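Long-range contacts in bifunctional protein PutA (Bdellovibrio bacteriovorus, PDB 5UR2), which probably oxidises L-proline to L-glutamate in two steps, through a flavin-dependent proline dehydrogenase barrel and an NAD-dependent L-glutamate gamma-semialdehyde dehydrogenase joined in one chain: residues G146-S151 and D760-V765; Y203-D208 and K816-P821; F465-L470 and V938-F943; I769-G774 and R931-A936; A783-V788 and A882-K887. All coordinates share one frame; numbering follows the deposited sequence.

Contact 1. Residues G146-S151 and D760-V765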
# COMPACT_ATOMS: atom_id res chain seq x y z
N GLY B 146 6.53 -44.94 18.44
CA GLY B 146 5.35 -44.44 19.10
C GLY B 146 5.02 -43.05 18.61
O GLY B 146 5.83 -42.39 17.95
N GLU B 147 3.80 -42.61 18.93
CA GLU B 147 3.46 -41.22 18.69
C GLU B 147 4.12 -40.36 19.76
O GLU B 147 4.82 -40.86 20.65
CB GLU B 147 1.94 -41.02 18.68
CG GLU B 147 1.17 -42.25 18.26
CD GLU B 147 -0.27 -41.95 17.92
OE1 GLU B 147 -0.61 -40.76 17.76
OE2 GLU B 147 -1.07 -42.91 17.83
N ALA B 148 3.93 -39.05 19.67
CA ALA B 148 4.51 -38.15 20.65
C ALA B 148 4.00 -38.48 22.04
O ALA B 148 2.83 -38.83 22.23
CB ALA B 148 4.19 -36.70 20.30
N THR B 149 4.90 -38.42 23.02
CA THR B 149 4.50 -38.51 24.42
C THR B 149 4.02 -37.13 24.84
O THR B 149 4.83 -36.24 25.16
CB THR B 149 5.65 -39.00 25.30
OG1 THR B 149 5.89 -40.39 25.05
CG2 THR B 149 5.30 -38.83 26.80
N LEU B 150 2.71 -36.94 24.86
CA LEU B 150 2.08 -35.69 25.26
C LEU B 150 1.54 -35.71 26.68
O LEU B 150 1.29 -34.65 27.25
CB LEU B 150 0.93 -35.34 24.30
CG LEU B 150 1.36 -35.03 22.87
CD1 LEU B 150 0.18 -34.67 22.01
CD2 LEU B 150 2.36 -33.89 22.87
N SER B 151 1.34 -36.89 27.26
CA SER B 151 0.76 -37.00 28.59
C SER B 151 1.59 -37.95 29.46
O SER B 151 2.37 -38.76 28.95
CB SER B 151 -0.68 -37.51 28.51
OG SER B 151 -0.65 -38.86 28.09
N ASP B 760 -4.02 -34.86 12.65
CA ASP B 760 -2.84 -35.39 13.33
C ASP B 760 -2.99 -35.07 14.81
O ASP B 760 -2.85 -33.91 15.21
CB ASP B 760 -1.58 -34.75 12.75
CG ASP B 760 -0.28 -35.35 13.32
OD1 ASP B 760 -0.21 -35.62 14.54
OD2 ASP B 760 0.69 -35.51 12.54
N LEU B 761 -3.28 -36.09 15.62
CA LEU B 761 -3.65 -35.83 17.01
C LEU B 761 -2.48 -35.34 17.86
O LEU B 761 -2.69 -34.63 18.85
CB LEU B 761 -4.30 -37.08 17.61
CG LEU B 761 -5.61 -37.41 16.88
CD1 LEU B 761 -6.33 -38.61 17.45
CD2 LEU B 761 -6.53 -36.20 16.96
N ASP B 762 -1.24 -35.68 17.49
CA ASP B 762 -0.08 -35.09 18.16
C ASP B 762 -0.10 -33.57 18.03
O ASP B 762 0.02 -32.84 19.03
CB ASP B 762 1.23 -35.64 17.58
CG ASP B 762 1.56 -37.05 18.04
OD1 ASP B 762 1.08 -37.47 19.11
OD2 ASP B 762 2.33 -37.73 17.33
N GLU B 763 -0.24 -33.07 16.80
CA GLU B 763 -0.25 -31.62 16.59
C GLU B 763 -1.50 -31.01 17.22
O GLU B 763 -1.43 -29.96 17.87
CB GLU B 763 -0.20 -31.31 15.10
CG GLU B 763 0.87 -32.01 14.30
CD GLU B 763 2.15 -31.22 14.20
OE1 GLU B 763 2.10 -29.98 14.30
OE2 GLU B 763 3.21 -31.84 14.00
N ALA B 764 -2.65 -31.66 17.04
CA ALA B 764 -3.91 -31.06 17.47
C ALA B 764 -3.95 -30.87 18.98
O ALA B 764 -4.29 -29.79 19.46
CB ALA B 764 -5.09 -31.91 16.99
N VAL B 765 -3.59 -31.91 19.74
CA VAL B 765 -3.65 -31.81 21.20
C VAL B 765 -2.67 -30.76 21.70
O VAL B 765 -3.01 -29.90 22.53
CB VAL B 765 -3.39 -33.17 21.86
CG1 VAL B 765 -3.20 -32.99 23.37
CG2 VAL B 765 -4.56 -34.10 21.62
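Ala-148 and Asp-762 meet where the proline dehydrogenase barrel touches the aldehyde dehydrogenase part of the chain: residues 146-151 form the loop that follows the first barrel strand, 138-144, and residues 760-765 open helix 761-773. Asp-760 is the N-cap of that helix, its OD1 taking weak bonds from the backbone N atoms of Asp-762 and Glu-763, while its OD2 forms a salt bridge to Arg-977 of the second subunit. Leu-761 stays at the margin and offers mainly its carbonyl to Leu-150. Asp-762 does most of the work. Its CG is anti to the carbonyl carbon (chi1 -76°), and the carboxylate reaches the loop backbone, where Ala-148 N donates to Asp-762 OD2 at 3.1 Å. That bond is nearly straight at 174°, but the donor stands above the carboxylate plane, 38° out of it. Ala-148 CB packs on the same group, 3.4 Å from Asp-762 OD1. Glu-147 brings a like charge close, its OE1 lying 3.9 Å from Asp-762 OD1; the salt bridge from Asp-762 OD1 to Arg-799 probably eases this repulsion, and a long, weak ion pair links Glu-147 to the same arginine. One turn on, Val-765 meets the loop through a branch of Leu-150: Leu-150 CD1 sits 3.9 Å from Val-765 CB and 3.5 Å from Asp-762 O.

Contact 2. Residues Y203-D208 and K816-P821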
# COMPACT_ATOMS: atom_id res chain seq x y z
N TYR B 203 8.91 -38.78 29.25
CA TYR B 203 8.42 -37.70 30.10
C TYR B 203 7.80 -36.63 29.22
O TYR B 203 8.42 -36.21 28.24
CB TYR B 203 9.57 -37.10 30.94
CG TYR B 203 9.19 -35.92 31.84
CD1 TYR B 203 8.05 -35.95 32.63
CD2 TYR B 203 10.01 -34.79 31.91
CE1 TYR B 203 7.72 -34.87 33.46
CE2 TYR B 203 9.70 -33.71 32.75
CZ TYR B 203 8.55 -33.76 33.51
OH TYR B 203 8.23 -32.70 34.32
N SER B 204 6.59 -36.17 29.57
CA SER B 204 5.85 -35.28 28.69
C SER B 204 6.03 -33.80 29.01
O SER B 204 5.55 -32.96 28.22
CB SER B 204 4.34 -35.59 28.75
OG SER B 204 3.77 -35.07 29.94
N GLN B 205 6.66 -33.44 30.12
CA GLN B 205 6.74 -32.04 30.53
C GLN B 205 8.18 -31.54 30.66
O GLN B 205 8.54 -30.83 31.61
CB GLN B 205 5.98 -31.81 31.84
CG GLN B 205 4.52 -32.25 31.78
CD GLN B 205 3.71 -31.57 30.67
OE1 GLN B 205 3.70 -30.34 30.54
NE2 GLN B 205 3.01 -32.37 29.88
N ILE B 206 9.04 -31.87 29.70
CA ILE B 206 10.39 -31.31 29.72
C ILE B 206 10.31 -29.80 29.58
O ILE B 206 9.62 -29.26 28.70
CB ILE B 206 11.24 -31.94 28.61
CG1 ILE B 206 11.45 -33.42 28.92
CG2 ILE B 206 12.56 -31.19 28.48
CD1 ILE B 206 12.09 -34.19 27.77
N LYS B 207 11.05 -29.09 30.43
CA LYS B 207 11.01 -27.63 30.43
C LYS B 207 12.42 -27.12 30.67
O LYS B 207 12.96 -27.25 31.78
CB LYS B 207 10.04 -27.12 31.50
CG LYS B 207 9.97 -25.61 31.60
CD LYS B 207 9.42 -24.96 30.32
CE LYS B 207 9.27 -23.45 30.55
NZ LYS B 207 8.73 -22.73 29.40
N ASP B 208 13.01 -26.54 29.64
CA ASP B 208 14.43 -26.18 29.69
C ASP B 208 14.70 -25.11 30.74
O ASP B 208 15.74 -25.14 31.40
CB ASP B 208 14.88 -25.65 28.33
CG ASP B 208 13.91 -24.65 27.72
OD1 ASP B 208 13.08 -24.06 28.46
OD2 ASP B 208 13.99 -24.42 26.49
N LYS B 816 9.14 -23.88 36.23
CA LYS B 816 8.37 -25.06 35.86
C LYS B 816 6.90 -24.76 35.61
O LYS B 816 6.13 -25.67 35.28
CB LYS B 816 8.51 -26.14 36.95
CG LYS B 816 8.25 -27.57 36.50
CD LYS B 816 9.30 -28.05 35.50
CE LYS B 816 8.98 -29.43 34.96
NZ LYS B 816 7.79 -29.40 34.06
N ALA B 817 6.46 -23.51 35.78
CA ALA B 817 5.05 -23.20 35.58
C ALA B 817 4.67 -23.37 34.11
O ALA B 817 5.30 -22.76 33.24
CB ALA B 817 4.76 -21.78 36.04
N TYR B 818 3.67 -24.21 33.83
CA TYR B 818 3.03 -24.11 32.52
C TYR B 818 2.02 -22.97 32.53
O TYR B 818 2.06 -22.09 31.66
CB TYR B 818 2.35 -25.42 32.12
CG TYR B 818 1.90 -25.44 30.67
CD1 TYR B 818 0.70 -24.84 30.27
CD2 TYR B 818 2.68 -26.05 29.70
CE1 TYR B 818 0.30 -24.86 28.94
CE2 TYR B 818 2.29 -26.08 28.38
CZ TYR B 818 1.11 -25.49 27.99
OH TYR B 818 0.76 -25.54 26.66
N MET B 819 1.12 -22.94 33.50
CA MET B 819 0.31 -21.77 33.74
C MET B 819 0.53 -21.25 35.16
O MET B 819 0.87 -22.02 36.08
CB MET B 819 -1.18 -22.03 33.48
CG MET B 819 -1.72 -23.34 33.97
SD MET B 819 -3.44 -23.60 33.44
CE MET B 819 -4.31 -22.50 34.54
N GLY B 820 0.38 -19.94 35.32
CA GLY B 820 0.37 -19.31 36.62
C GLY B 820 -1.02 -18.84 36.99
O GLY B 820 -2.02 -19.40 36.53
N PRO B 821 -1.12 -17.76 37.76
CA PRO B 821 -2.43 -17.28 38.23
C PRO B 821 -3.10 -16.38 37.20
O PRO B 821 -2.48 -15.92 36.24
CB PRO B 821 -2.07 -16.50 39.50
CG PRO B 821 -0.72 -15.86 39.12
CD PRO B 821 -0.01 -16.92 38.24
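Two irregular loops come together here, nearest at Lys-207 and Lys-816, whose CA atoms are 6.6 Å apart, and no strand pairing or helix packing joins them. The contact is carried by one long side chain, that of Lys-816. Its chain leaves with CG anti to the backbone N (chi1 -157°) and bends twice, at chi2 and again at chi4, the last turn (69°) placing NZ beside the 203-208 loop. There Lys-816 NZ donates to Gln-205 O at 2.9 Å, lying in the carbonyl plane with a C=O...N angle of 148°. A second, weak bond runs from Lys-816 NZ to Tyr-203 OH at 3.3 Å, the two side chains reaching toward each other tip to tip. The third partner is Glu-808, whose OE2 makes a salt bridge with the same ammonium group, so the charge is probably balanced from within the aldehyde dehydrogenase part while the same nitrogen holds the barrel loop.

Aliphatic carbons line the route: Gln-205 CB is 3.7 Å from Lys-816 NZ, and Lys-207 CB is 4.2 Å from Lys-816 CD before the rest of Lys-207 leads away. Tyr-203 is itself held in place, with the backbone N of Gln-205 3.6 Å above the centre of its ring and helix 211-232 packing against it. Gln-205 NE2 donates to Ser-204 OG at 2.8 Å. The contact is an interdomain one, joining the loop between strand 194-197 and helix 211-232 of the proline dehydrogenase TIM barrel to a loop of the aldehyde dehydrogenase fold.

Contact 3. Residues F465-L470 and V938-F943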
# COMPACT_ATOMS: atom_id res chain seq x y z
N PHE B 465 12.03 -6.80 6.99
CA PHE B 465 11.81 -6.84 8.42
C PHE B 465 12.05 -8.24 8.98
O PHE B 465 11.59 -9.23 8.40
CB PHE B 465 10.37 -6.44 8.76
CG PHE B 465 10.03 -6.63 10.21
CD1 PHE B 465 10.33 -5.64 11.15
CD2 PHE B 465 9.40 -7.80 10.65
CE1 PHE B 465 10.02 -5.81 12.48
CE2 PHE B 465 9.09 -7.98 11.99
CZ PHE B 465 9.40 -6.98 12.91
N TYR B 466 12.71 -8.30 10.13
CA TYR B 466 12.90 -9.55 10.87
C TYR B 466 12.40 -9.38 12.29
O TYR B 466 12.59 -8.32 12.90
CB TYR B 466 14.38 -10.00 10.88
CG TYR B 466 14.85 -10.43 9.51
CD1 TYR B 466 15.38 -9.50 8.61
CD2 TYR B 466 14.69 -11.75 9.10
CE1 TYR B 466 15.77 -9.89 7.33
CE2 TYR B 466 15.09 -12.17 7.83
CZ TYR B 466 15.62 -11.23 6.94
OH TYR B 466 15.99 -11.66 5.68
N ASN B 467 11.76 -10.42 12.80
CA ASN B 467 11.31 -10.41 14.19
C ASN B 467 12.48 -10.64 15.15
O ASN B 467 13.45 -11.33 14.83
CB ASN B 467 10.27 -11.50 14.40
CG ASN B 467 9.02 -11.25 13.61
OD1 ASN B 467 8.92 -11.63 12.44
ND2 ASN B 467 8.02 -10.66 14.26
N GLU B 468 12.35 -10.08 16.34
CA GLU B 468 13.34 -10.28 17.39
C GLU B 468 13.36 -11.73 17.88
O GLU B 468 12.30 -12.28 18.23
CB GLU B 468 13.01 -9.34 18.56
CG GLU B 468 13.90 -9.54 19.77
CD GLU B 468 15.29 -8.98 19.61
OE1 GLU B 468 15.54 -8.16 18.68
OE2 GLU B 468 16.16 -9.35 20.41
N PRO B 469 14.53 -12.36 17.94
CA PRO B 469 14.59 -13.73 18.48
C PRO B 469 14.22 -13.78 19.95
O PRO B 469 14.57 -12.89 20.72
CB PRO B 469 16.07 -14.13 18.28
CG PRO B 469 16.61 -13.18 17.28
CD PRO B 469 15.83 -11.90 17.44
N LEU B 470 13.50 -14.83 20.33
CA LEU B 470 13.21 -15.03 21.74
C LEU B 470 14.39 -15.73 22.41
O LEU B 470 15.25 -16.32 21.76
CB LEU B 470 11.95 -15.88 21.94
CG LEU B 470 10.69 -15.25 21.33
CD1 LEU B 470 9.43 -16.01 21.74
CD2 LEU B 470 10.59 -13.77 21.72
N VAL B 938 4.26 -9.86 14.89
CA VAL B 938 4.33 -8.74 13.96
C VAL B 938 4.84 -9.22 12.61
O VAL B 938 5.75 -10.05 12.53
CB VAL B 938 5.25 -7.66 14.54
CG1 VAL B 938 5.50 -6.54 13.50
CG2 VAL B 938 4.64 -7.12 15.84
N ASP B 939 4.21 -8.70 11.55
CA ASP B 939 4.54 -8.96 10.15
C ASP B 939 4.12 -10.36 9.71
O ASP B 939 3.51 -10.52 8.66
CB ASP B 939 6.05 -8.70 9.89
CG ASP B 939 6.45 -8.90 8.43
OD1 ASP B 939 5.90 -8.20 7.54
OD2 ASP B 939 7.35 -9.73 8.18
N ARG B 940 4.41 -11.38 10.53
CA ARG B 940 4.05 -12.75 10.17
C ARG B 940 2.54 -12.99 10.23
O ARG B 940 2.00 -13.69 9.36
CB ARG B 940 4.76 -13.74 11.10
CG ARG B 940 6.26 -13.62 11.12
CD ARG B 940 6.88 -14.78 11.85
NE ARG B 940 8.29 -14.53 12.07
CZ ARG B 940 9.14 -15.38 12.64
NH1 ARG B 940 8.74 -16.58 13.07
NH2 ARG B 940 10.41 -15.03 12.79
N HIS B 941 1.85 -12.48 11.25
CA HIS B 941 0.42 -12.73 11.43
C HIS B 941 -0.28 -11.45 11.88
O HIS B 941 -0.68 -11.31 13.05
CB HIS B 941 0.18 -13.85 12.45
CG HIS B 941 1.26 -14.87 12.49
ND1 HIS B 941 2.24 -14.88 13.45
CD2 HIS B 941 1.49 -15.96 11.70
CE1 HIS B 941 3.05 -15.90 13.25
NE2 HIS B 941 2.62 -16.57 12.19
N PRO B 942 -0.47 -10.49 10.97
CA PRO B 942 -1.13 -9.23 11.36
C PRO B 942 -2.46 -9.54 12.04
O PRO B 942 -3.26 -10.34 11.54
CB PRO B 942 -1.31 -8.51 10.03
CG PRO B 942 -0.19 -9.04 9.18
CD PRO B 942 -0.14 -10.51 9.53
N PHE B 943 -2.68 -8.92 13.20
CA PHE B 943 -3.63 -9.45 14.17
C PHE B 943 -4.83 -8.52 14.36
O PHE B 943 -4.66 -7.32 14.62
CB PHE B 943 -2.93 -9.68 15.51
CG PHE B 943 -3.82 -10.29 16.55
CD1 PHE B 943 -4.11 -11.65 16.53
CD2 PHE B 943 -4.43 -9.49 17.51
CE1 PHE B 943 -4.96 -12.21 17.45
CE2 PHE B 943 -5.29 -10.05 18.44
CZ PHE B 943 -5.55 -11.42 18.42
O HOH W 1 9.47 -9.65 6.62
O HOH W 2 11.73 -12.97 11.30
O HOH W 3 8.52 -11.56 9.82
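The ring of Phe-465 has Asn-467 ND2 and a water at its edge, in the ring plane, while Asp-939 CB approaches obliquely, 3.6 Å from Phe-465 CD2. Phe-465 and Asp-939 slide past each other in opposite directions, ring and carboxylate planes 70° apart; Val-938 CG1 adds an apolar touch at Phe-465 CZ. The amide of Asn-467 stands perpendicular to the guanidinium of Arg-940 and uses both its ends. Its ND2 donates to Val-938 O at 2.9 Å, with that oxygen in the amide plane, and also bonds Asp-599. Its OD1 accepts from Arg-940 NE at 3.0 Å, the donor well above the carbonyl plane. Val-938 O takes a second bond, from Arg-940 N, on the opposite face of its plane.

Waters complete the seam: one bridges Phe-465 O to Asp-939 OD2, one Asn-467 N to Arg-940 NH2, and one Asn-467 OD1 to Asp-939 OD2. Arg-940 NH1 reaches on to Gln-316 O, and Arg-940 O bonds Ser-625 of the second subunit. With donors to OD1 and acceptors for ND2, the chemistry fixes which way round the Asn-467 amide lies, and ties the loop 465-470 to the aldehyde dehydrogenase loop 938-943 largely through polar atoms and water.

Contact 4. Residues I769-G774 and R931-A936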
# COMPACT_ATOMS: atom_id res chain seq x y z
N ILE B 769 -3.99 -27.40 23.64
CA ILE B 769 -3.58 -27.18 25.03
C ILE B 769 -2.92 -25.81 25.17
O ILE B 769 -3.31 -25.00 26.03
CB ILE B 769 -2.64 -28.30 25.52
CG1 ILE B 769 -3.42 -29.59 25.72
CG2 ILE B 769 -2.01 -27.94 26.86
CD1 ILE B 769 -4.35 -29.51 26.92
N TYR B 770 -1.95 -25.51 24.32
CA TYR B 770 -1.27 -24.23 24.47
C TYR B 770 -2.19 -23.07 24.11
O TYR B 770 -2.17 -22.03 24.79
CB TYR B 770 0.02 -24.16 23.64
CG TYR B 770 0.65 -22.79 23.76
CD1 TYR B 770 1.14 -22.36 24.98
CD2 TYR B 770 0.68 -21.90 22.68
CE1 TYR B 770 1.68 -21.09 25.13
CE2 TYR B 770 1.24 -20.63 22.82
CZ TYR B 770 1.72 -20.23 24.07
OH TYR B 770 2.27 -18.98 24.26
N SER B 771 -3.02 -23.23 23.08
CA SER B 771 -3.96 -22.16 22.71
C SER B 771 -4.99 -21.89 23.82
O SER B 771 -5.44 -20.74 23.98
CB SER B 771 -4.67 -22.50 21.40
OG SER B 771 -3.77 -22.57 20.29
N ALA B 772 -5.38 -22.93 24.56
CA ALA B 772 -6.40 -22.81 25.59
C ALA B 772 -5.84 -22.41 26.94
O ALA B 772 -6.48 -21.63 27.66
CB ALA B 772 -7.16 -24.13 25.74
N PHE B 773 -4.67 -22.92 27.33
CA PHE B 773 -4.17 -22.72 28.68
C PHE B 773 -2.91 -21.86 28.76
O PHE B 773 -2.53 -21.46 29.87
CB PHE B 773 -3.93 -24.09 29.36
CG PHE B 773 -5.18 -24.94 29.49
CD1 PHE B 773 -6.35 -24.40 30.04
CD2 PHE B 773 -5.21 -26.26 29.05
CE1 PHE B 773 -7.51 -25.17 30.16
CE2 PHE B 773 -6.38 -27.04 29.16
CZ PHE B 773 -7.52 -26.49 29.73
N GLY B 774 -2.29 -21.52 27.64
CA GLY B 774 -1.23 -20.52 27.65
C GLY B 774 -1.68 -19.21 28.27
O GLY B 774 -2.75 -18.70 27.93
N ARG B 931 -1.95 -25.57 13.18
CA ARG B 931 -1.14 -25.06 14.28
C ARG B 931 -2.05 -24.36 15.28
O ARG B 931 -3.24 -24.18 15.03
CB ARG B 931 -0.05 -24.12 13.77
CG ARG B 931 -0.54 -23.04 12.82
CD ARG B 931 0.33 -21.80 12.95
NE ARG B 931 0.05 -21.11 14.20
CZ ARG B 931 0.77 -20.11 14.70
NH1 ARG B 931 1.84 -19.66 14.07
NH2 ARG B 931 0.41 -19.56 15.87
N GLY B 932 -1.48 -23.96 16.42
CA GLY B 932 -2.24 -23.22 17.42
C GLY B 932 -2.68 -21.83 16.94
O GLY B 932 -2.21 -21.30 15.93
N ILE B 933 -3.62 -21.22 17.67
CA ILE B 933 -4.29 -20.01 17.21
C ILE B 933 -3.91 -18.79 18.03
O ILE B 933 -4.54 -17.73 17.88
CB ILE B 933 -5.81 -20.18 17.17
CG1 ILE B 933 -6.37 -20.39 18.58
CG2 ILE B 933 -6.22 -21.31 16.26
CD1 ILE B 933 -7.90 -20.25 18.66
N THR B 934 -2.90 -18.90 18.89
CA THR B 934 -2.36 -17.77 19.62
C THR B 934 -0.95 -17.51 19.10
O THR B 934 -0.53 -18.09 18.09
CB THR B 934 -2.40 -18.04 21.13
OG1 THR B 934 -1.52 -19.11 21.47
CG2 THR B 934 -3.82 -18.41 21.57
N GLY B 935 -0.23 -16.59 19.74
CA GLY B 935 1.14 -16.29 19.35
C GLY B 935 1.32 -15.53 18.05
O GLY B 935 2.35 -15.70 17.37
N ALA B 936 0.35 -14.71 17.66
CA ALA B 936 0.51 -13.90 16.46
C ALA B 936 1.73 -12.99 16.60
O ALA B 936 1.93 -12.36 17.64
CB ALA B 936 -0.75 -13.04 16.21
O HOH W 4 -1.59 -19.46 24.25
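Ser-771 OG accepts from the backbone N of Ile-933 at 3.0 Å, with an N-H...O angle of 162°; this is the one direct hydrogen bond between the end of helix 761-773 and the 931-936 loop. The hydroxyl, anti to its own carbonyl carbon (chi1 -64°), also lies 3.3 Å from Gly-932 CA, a close fit at a residue with no side chain. Beside it, Ile-933 CG1 packs 3.9 Å from Ser-771 CB. Thr-934 adds to it: its CG2 lies 3.7 Å from Ser-771 O, and its OG1 comes obliquely to the Tyr-770 ring, 3.4 Å from CE2. A water then links Thr-934 OG1 to Tyr-770 O, where it donates at 2.7 Å; the same water lies over one face of the Tyr-770 ring, offset toward its rim.

Further out, Ser-771 OG is bonded to Gly-767 O one turn back in the helix, which steadies the acceptor. Tyr-770 OH bonds Glu-589. On the loop side, Arg-931 turns back on its neighbour and grips Gly-932 O with NE and NH2, NE at 2.9 Å, while its NH1 forms a salt bridge to Glu-623 of the second subunit. Thr-934 touches Ser-781, next to the predicted catalytic Cys-780, whose side chain is about 9 Å from that of Thr-934. The contact thus joins a helix terminus to a loop near the predicted active site of an aldehyde dehydrogenase fold.

Contact 5. Residues A783-V788 and A882-K887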
# COMPACT_ATOMS: atom_id res chain seq x y z
N ALA B 783 -8.02 -20.06 22.60
CA ALA B 783 -9.02 -21.06 22.23
C ALA B 783 -9.86 -21.41 23.46
O ALA B 783 -9.36 -22.03 24.40
CB ALA B 783 -8.35 -22.30 21.64
N SER B 784 -11.14 -21.02 23.44
CA SER B 784 -12.08 -21.41 24.48
C SER B 784 -13.10 -22.42 24.00
O SER B 784 -13.86 -22.96 24.82
CB SER B 784 -12.80 -20.16 25.03
OG SER B 784 -13.41 -19.42 23.98
N ARG B 785 -13.13 -22.70 22.70
CA ARG B 785 -14.05 -23.65 22.11
C ARG B 785 -13.24 -24.63 21.27
O ARG B 785 -12.39 -24.21 20.48
CB ARG B 785 -15.11 -22.95 21.25
CG ARG B 785 -16.05 -22.03 22.02
CD ARG B 785 -17.07 -21.43 21.09
NE ARG B 785 -16.45 -20.67 20.01
CZ ARG B 785 -16.94 -20.56 18.78
NH1 ARG B 785 -18.08 -21.17 18.46
NH2 ARG B 785 -16.29 -19.85 17.87
N VAL B 786 -13.47 -25.92 21.47
CA VAL B 786 -12.85 -26.95 20.65
C VAL B 786 -13.98 -27.76 20.05
O VAL B 786 -14.72 -28.43 20.77
CB VAL B 786 -11.87 -27.81 21.45
CG1 VAL B 786 -11.11 -28.76 20.53
CG2 VAL B 786 -10.88 -26.91 22.19
N ILE B 787 -14.11 -27.70 18.73
CA ILE B 787 -15.22 -28.29 17.99
C ILE B 787 -14.68 -29.54 17.30
O ILE B 787 -13.82 -29.43 16.42
CB ILE B 787 -15.84 -27.30 17.00
CG1 ILE B 787 -16.27 -26.02 17.72
CG2 ILE B 787 -17.01 -27.91 16.29
CD1 ILE B 787 -16.69 -24.88 16.79
N VAL B 788 -15.15 -30.71 17.73
CA VAL B 788 -14.55 -32.00 17.40
C VAL B 788 -15.57 -32.85 16.65
O VAL B 788 -16.67 -33.09 17.16
CB VAL B 788 -14.05 -32.74 18.65
CG1 VAL B 788 -13.32 -34.01 18.25
CG2 VAL B 788 -13.17 -31.86 19.53
N ALA B 882 -14.71 -25.21 26.41
CA ALA B 882 -15.92 -25.94 26.08
C ALA B 882 -15.64 -26.82 24.86
O ALA B 882 -15.36 -26.30 23.77
CB ALA B 882 -17.08 -24.97 25.78
N VAL B 883 -15.72 -28.14 25.05
CA VAL B 883 -15.58 -29.09 23.95
C VAL B 883 -16.97 -29.33 23.35
O VAL B 883 -17.90 -29.71 24.07
CB VAL B 883 -14.95 -30.41 24.42
CG1 VAL B 883 -14.87 -31.40 23.27
CG2 VAL B 883 -13.58 -30.18 24.98
N ILE B 884 -17.11 -29.10 22.04
CA ILE B 884 -18.41 -29.13 21.37
C ILE B 884 -18.39 -30.21 20.30
O ILE B 884 -17.46 -30.26 19.49
CB ILE B 884 -18.77 -27.77 20.75
CG1 ILE B 884 -18.67 -26.65 21.78
CG2 ILE B 884 -20.16 -27.81 20.14
CD1 ILE B 884 -18.76 -25.26 21.17
N ARG B 885 -19.44 -31.02 20.25
CA ARG B 885 -19.50 -32.09 19.28
C ARG B 885 -20.06 -31.58 17.96
O ARG B 885 -20.96 -30.73 17.95
CB ARG B 885 -20.34 -33.25 19.81
CG ARG B 885 -20.03 -34.58 19.16
CD ARG B 885 -20.98 -35.64 19.66
NE ARG B 885 -20.63 -36.08 21.00
CZ ARG B 885 -19.90 -37.17 21.25
NH1 ARG B 885 -19.46 -37.91 20.25
NH2 ARG B 885 -19.63 -37.51 22.51
N ALA B 886 -19.52 -32.08 16.85
CA ALA B 886 -20.04 -31.75 15.52
C ALA B 886 -20.18 -33.03 14.71
O ALA B 886 -19.30 -33.89 14.74
CB ALA B 886 -19.14 -30.75 14.79
N LYS B 887 -21.31 -33.15 14.00
CA LYS B 887 -21.55 -34.34 13.17
C LYS B 887 -20.63 -34.36 11.96
O LYS B 887 -20.19 -35.43 11.53
CB LYS B 887 -23.02 -34.40 12.74
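Strands 783-789 and 880-886 are parallel neighbours in the mixed sheet of the aldehyde dehydrogenase part that also contains strand 751-755, with Ile-787 paired to Ile-884. The segment axes approach to 4.7 Å at a crossing angle of -26°. Five backbone bonds stitch the pair, running alternately from one strand and the other: Ala-882 N to Ser-784 O, Val-786 N to Ala-882 O, Ile-884 N to Val-786 O, Val-788 N to Ile-884 O and Ala-886 N to Val-788 O. The shortest joins Ile-884 N to Val-786 O at 2.8 Å. Weaker CA-H...O contacts fill in, as from Ile-787 CA to Ile-884 O at 3.3 Å.

On one face lie Arg-785, Ile-787, Ala-882 and Ile-884. Ile-787 puts CG2, anti to the backbone N, 3.9 Å from Ala-886 CB, and Arg-785 CD lies 4.2 Å from Ile-884 CD1. Helix 889-896 covers this face, and the Arg-785 guanidinium bonds carbonyls at its end, Ile-895 O and Ala-896 O. The other face carries Val-786, Val-788 and Val-883, with Val-788 CG2 4.1 Å from Val-883 CG1 beneath Tyr-793 and Phe-796 of helix 790-806. Arg-885, also on this face, pairs with Asp-790 and Asp-864. Parallel strands with helices on both faces are the alpha/beta pattern expected of the catalytic domain of aldehyde dehydrogenases.

Contacts 1 and 2 both join the proline dehydrogenase barrel to the aldehyde dehydrogenase part; their centres are 17 Å apart, and they touch where Leu-150 and Ser-151 pack on Ser-204. Helix 761-773 connects contact 1, at its start, with contact 4, at its end, 15 Å away between centres, and leads on to strand 783-789 of contact 5. Tyr-818 of contact 2 also packs on this helix at Tyr-770. Contacts 3 and 4 share the loop between strands 926-929 and 946-947. Along the chain contact 5 nests within contact 4, and contact 4 within contact 3. The interdomain seam, the dehydrogenase interior and the second subunit, which contacts 1, 3 and 4 touch, are thus linked by shared elements.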